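Local coordinates for multidrug resistance protein (Vibrio cholerae, PDB 1YC9) that forms a trimeric outer membrane efflux channel of the TolC-like outer membrane factor family and takes part in multidrug resistance, at the interface of chains A and B. Coordinates in Å, arbitrary orientation; residue numbers count along the deposited sequence, not the author numbering. Chains: chain A/B, multidrug resistance protein.

Contact 1: the interface of chains A and B. Residues chain A 368-369, 372-373, 376; chain B 200-201, 204, 207.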
loop_
_atom_site.group_PDB
_atom_site.type_symbol
_atom_site.label_atom_id
_atom_site.label_comp_id
_atom_site.label_asym_id
_atom_site.label_seq_id
_atom_site.Cartn_x
_atom_site.Cartn_y
_atom_site.Cartn_z
ATOM N N ALA A 368 -0.490 -9.295 35.547
ATOM C CA ALA A 368 -1.739 -9.173 36.277
ATOM C C ALA A 368 -2.907 -9.762 35.508
ATOM O O ALA A 368 -3.807 -10.364 36.124
ATOM C CB ALA A 368 -2.004 -7.799 36.605
ATOM N N ARG A 369 -2.930 -9.530 34.179
ATOM C CA ARG A 369 -3.922 -10.196 33.311
ATOM C C ARG A 369 -3.883 -11.720 33.444
ATOM O O ARG A 369 -4.919 -12.369 33.667
ATOM C CB ARG A 369 -3.719 -9.766 31.845
ATOM C CG ARG A 369 -4.070 -8.314 31.630
ATOM C CD ARG A 369 -4.006 -7.862 30.193
ATOM N NE ARG A 369 -5.036 -8.578 29.423
ATOM C CZ ARG A 369 -5.171 -8.455 28.109
ATOM N NH1 ARG A 369 -4.372 -7.642 27.453
ATOM N NH2 ARG A 369 -6.110 -9.148 27.465
ATOM N N LYS A 372 -5.087 -12.823 37.116
ATOM C CA LYS A 372 -6.531 -12.837 37.277
ATOM C C LYS A 372 -7.162 -13.925 36.419
ATOM O O LYS A 372 -8.139 -14.571 36.823
ATOM C CB LYS A 372 -7.149 -11.478 36.979
ATOM C CG LYS A 372 -6.706 -10.316 37.865
ATOM C CD LYS A 372 -6.805 -10.525 39.401
ATOM C CE LYS A 372 -8.105 -11.062 39.920
ATOM N NZ LYS A 372 -8.139 -11.269 41.488
ATOM N N THR A 373 -6.627 -14.158 35.231
ATOM C CA THR A 373 -7.210 -15.182 34.374
ATOM C C THR A 373 -6.908 -16.598 34.945
ATOM O O THR A 373 -7.764 -17.472 34.893
ATOM C CB THR A 373 -6.701 -15.038 32.937
ATOM O OG1 THR A 373 -6.945 -13.699 32.451
ATOM C CG2 THR A 373 -7.482 -15.957 32.021
ATOM N N ALA A 376 -9.459 -17.139 37.543
ATOM C CA ALA A 376 -10.745 -17.518 36.982
ATOM C C ALA A 376 -10.725 -18.991 36.571
ATOM O O ALA A 376 -11.684 -19.688 36.820
ATOM C CB ALA A 376 -11.114 -16.632 35.763
ATOM N N ALA B 200 -13.105 -12.798 38.985
ATOM C CA ALA B 200 -11.733 -12.794 38.531
ATOM C C ALA B 200 -11.738 -12.493 37.011
ATOM O O ALA B 200 -10.955 -11.680 36.538
ATOM C CB ALA B 200 -11.056 -14.116 38.827
ATOM N N SER B 201 -12.647 -13.133 36.303
ATOM C CA SER B 201 -12.839 -12.902 34.882
ATOM C C SER B 201 -13.213 -11.462 34.534
ATOM O O SER B 201 -12.677 -10.913 33.565
ATOM C CB SER B 201 -13.927 -13.814 34.348
ATOM O OG SER B 201 -13.935 -13.722 32.955
ATOM N N ALA B 204 -10.155 -9.431 35.071
ATOM C CA ALA B 204 -9.254 -9.651 33.952
ATOM C C ALA B 204 -9.662 -8.821 32.731
ATOM O O ALA B 204 -8.811 -8.205 32.095
ATOM C CB ALA B 204 -9.200 -11.085 33.592
ATOM N N LEU B 207 -8.643 -5.248 33.319
ATOM C CA LEU B 207 -7.240 -5.011 33.170
ATOM C C LEU B 207 -6.883 -4.884 31.684
ATOM O O LEU B 207 -6.081 -4.025 31.316
ATOM C CB LEU B 207 -6.437 -6.125 33.820
ATOM C CG LEU B 207 -6.446 -6.110 35.354
ATOM C CD1 LEU B 207 -5.672 -7.317 35.817
ATOM C CD2 LEU B 207 -5.833 -4.837 35.963
HETATM O O HOH W 1 -7.137 -9.838 30.686
#

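Contact 2: the interface of chains A and B. Residues chain A 296-297, 307-308; chain B 86-88.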
loop_
_atom_site.group_PDB
_atom_site.type_symbol
_atom_site.label_atom_id
_atom_site.label_comp_id
_atom_site.label_asym_id
_atom_site.label_seq_id
_atom_site.Cartn_x
_atom_site.Cartn_y
_atom_site.Cartn_z
ATOM N N GLN A 296 42.072 13.791 -39.056
ATOM C CA GLN A 296 40.960 14.284 -39.899
ATOM C C GLN A 296 41.543 14.510 -41.268
ATOM O O GLN A 296 42.577 15.154 -41.456
ATOM C CB GLN A 296 40.379 15.569 -39.296
ATOM C CG GLN A 296 39.753 15.407 -37.945
ATOM C CD GLN A 296 39.421 16.731 -37.285
ATOM O OE1 GLN A 296 40.012 17.748 -37.620
ATOM N NE2 GLN A 296 38.444 16.717 -36.413
ATOM N N ALA A 297 40.841 14.024 -42.329
ATOM C CA ALA A 297 41.310 14.195 -43.654
ATOM C C ALA A 297 40.207 14.238 -44.725
ATOM O O ALA A 297 39.207 13.574 -44.558
ATOM C CB ALA A 297 42.337 13.080 -44.008
ATOM N N GLY A 307 50.654 15.837 -41.164
ATOM C CA GLY A 307 49.920 17.103 -41.142
ATOM C C GLY A 307 48.403 17.029 -40.951
ATOM O O GLY A 307 47.776 18.060 -40.675
ATOM N N ASN A 308 47.833 15.823 -41.048
ATOM C CA ASN A 308 46.401 15.574 -40.876
ATOM C C ASN A 308 46.036 15.172 -39.513
ATOM O O ASN A 308 44.913 14.792 -39.235
ATOM C CB ASN A 308 45.870 14.564 -41.929
ATOM C CG ASN A 308 45.924 15.141 -43.327
ATOM O OD1 ASN A 308 46.212 16.310 -43.499
ATOM N ND2 ASN A 308 45.599 14.307 -44.346
ATOM N N SER B 86 43.832 20.031 -38.754
ATOM C CA SER B 86 44.367 19.233 -39.827
ATOM C C SER B 86 44.730 20.085 -41.078
ATOM O O SER B 86 43.978 20.965 -41.482
ATOM C CB SER B 86 43.363 18.119 -40.216
ATOM O OG SER B 86 43.910 17.421 -41.334
ATOM N N GLU B 87 45.833 19.760 -41.730
ATOM C CA GLU B 87 46.304 20.555 -42.845
ATOM C C GLU B 87 45.434 20.353 -44.093
ATOM O O GLU B 87 45.399 21.255 -44.921
ATOM C CB GLU B 87 47.737 20.257 -43.245
ATOM C CG GLU B 87 48.770 20.824 -42.266
ATOM C CD GLU B 87 50.202 20.557 -42.745
ATOM O OE1 GLU B 87 51.069 20.381 -41.890
ATOM O OE2 GLU B 87 50.455 20.490 -43.972
ATOM N N ARG B 88 44.792 19.200 -44.203
ATOM C CA ARG B 88 44.047 18.837 -45.440
ATOM C C ARG B 88 42.772 18.144 -45.050
ATOM O O ARG B 88 42.643 16.914 -45.152
ATOM C CB ARG B 88 44.940 17.980 -46.365
ATOM C CG ARG B 88 44.547 18.004 -47.890
ATOM C CD ARG B 88 45.724 17.631 -48.930
ATOM N NE ARG B 88 45.170 17.185 -50.224
ATOM C CZ ARG B 88 44.538 16.000 -50.424
ATOM N NH1 ARG B 88 44.023 15.713 -51.618
ATOM N NH2 ARG B 88 44.407 15.103 -49.445
HETATM O O HOH W 2 40.995 20.138 -38.078
HETATM O O HOH W 3 43.966 14.985 -46.708
#

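Contact 1: the interface of chains A and B
In the periplasmic alpha-helical tunnel of this outer membrane factor, the long helix 326-391 of chain A packs against helix 189-223 of chain B, and B:Leu207 meets A:Ala368, A:Arg369 and A:Lys372 where the two run side by side. Methyl CD1 of B:Leu207 does most of the touching: it lies 3.6 Å from the backbone O of A:Ala368 and also touches that residue's CB. The leucine lies roughly perpendicular to the A:Lys372 side chain, CD1 meeting CG at 3.8 Å. A:Lys372 turns CG to the side of its backbone N (chi1 -61°) and bends again at chi2 and chi3, so that its root joins the apolar seam while the ammonium NZ is carried away from the leucine. The side chains of A:Arg369 and B:Leu207 run antiparallel alongside each other, with CG of the arginine against CB of the leucine at 3.9 Å.

Further along, the small B:Ala200 and B:Ala204 face chain A, and the helices pack closely. The methyl of B:Ala204 touches both CB of A:Lys372 and, at 3.6 Å, the hydroxyl OG1 of A:Thr373, which is itself fixed by a bond of 2.7 Å to the backbone O of A:Arg369, approached from above the carbonyl plane. B:Ala200 CB rests on the backbone of A:Lys372 and A:Ala376. A water bridges the subunits, lying in the guanidinium plane at its edge, 2.8 Å from A:Arg369 NE and 2.7 Å from B:Ala204 O.

Contact 2: the interface of chains A and B
Direct hydrogen bonds join B:Ser86 and B:Glu87, in the loop after strand 73-84 of chain B, to the end of strand 286-298 and the loop before strand 309-322 of chain A, at the tip of the outer membrane beta-barrel. The hydroxyl OG of B:Ser86 donates to the backbone O of A:Gln296 at 2.6 Å, tilted 26° from the carbonyl plane. In B:Ser86 a chi1 of 176° turns OG away from the backbone N and into the neighbouring subunit, beside A:Asn308. Next along the loop, the backbone N of B:Glu87 donates to A:Gly307 O at 2.8 Å. The amide oxygen OD1 of A:Asn308 receives a weak bond from the backbone N of the poorly ordered B:Arg88.

Waters extend the link on two flanks. One lies 2.6 Å from OE1 of A:Gln296, at the end of its extended side chain, and 2.9 Å from the backbone N of B:Ser86, giving the serine a second tie to the same glutamine. Another is held by ND2 of A:Asn308 and, more tentatively given the poor order of B:Arg88, by that arginine's backbone O and guanidinium NH2.

Van der Waals contacts complete the patch. CB of B:Ser86 makes an apolar contact with CB of A:Gln296, while B:Glu87 runs its chain alongside A:Gly307, its CB and CG near the glycine carbonyl O: the carboxylate carbon CD of B:Glu87 lies 3.8 Å from A:Gly307 CA.

Contact 1 and contact 2 lie about 98 Å apart, measured between the centres of their C-alpha atoms, and share no residue. Both join chain A to chain B, one within the helical tunnel and the other among the loops at the barrel's outer end, so the same neighbouring subunits meet at widely separated levels of the channel. Among the residues described, contact 1 is mostly van der Waals helix packing with a water bridge, whereas contact 2 has direct hydrogen bonds and waters. Repeated around the trimer, the pair probably helps to hold the subunits in register from the periplasmic tunnel to the barrel loops.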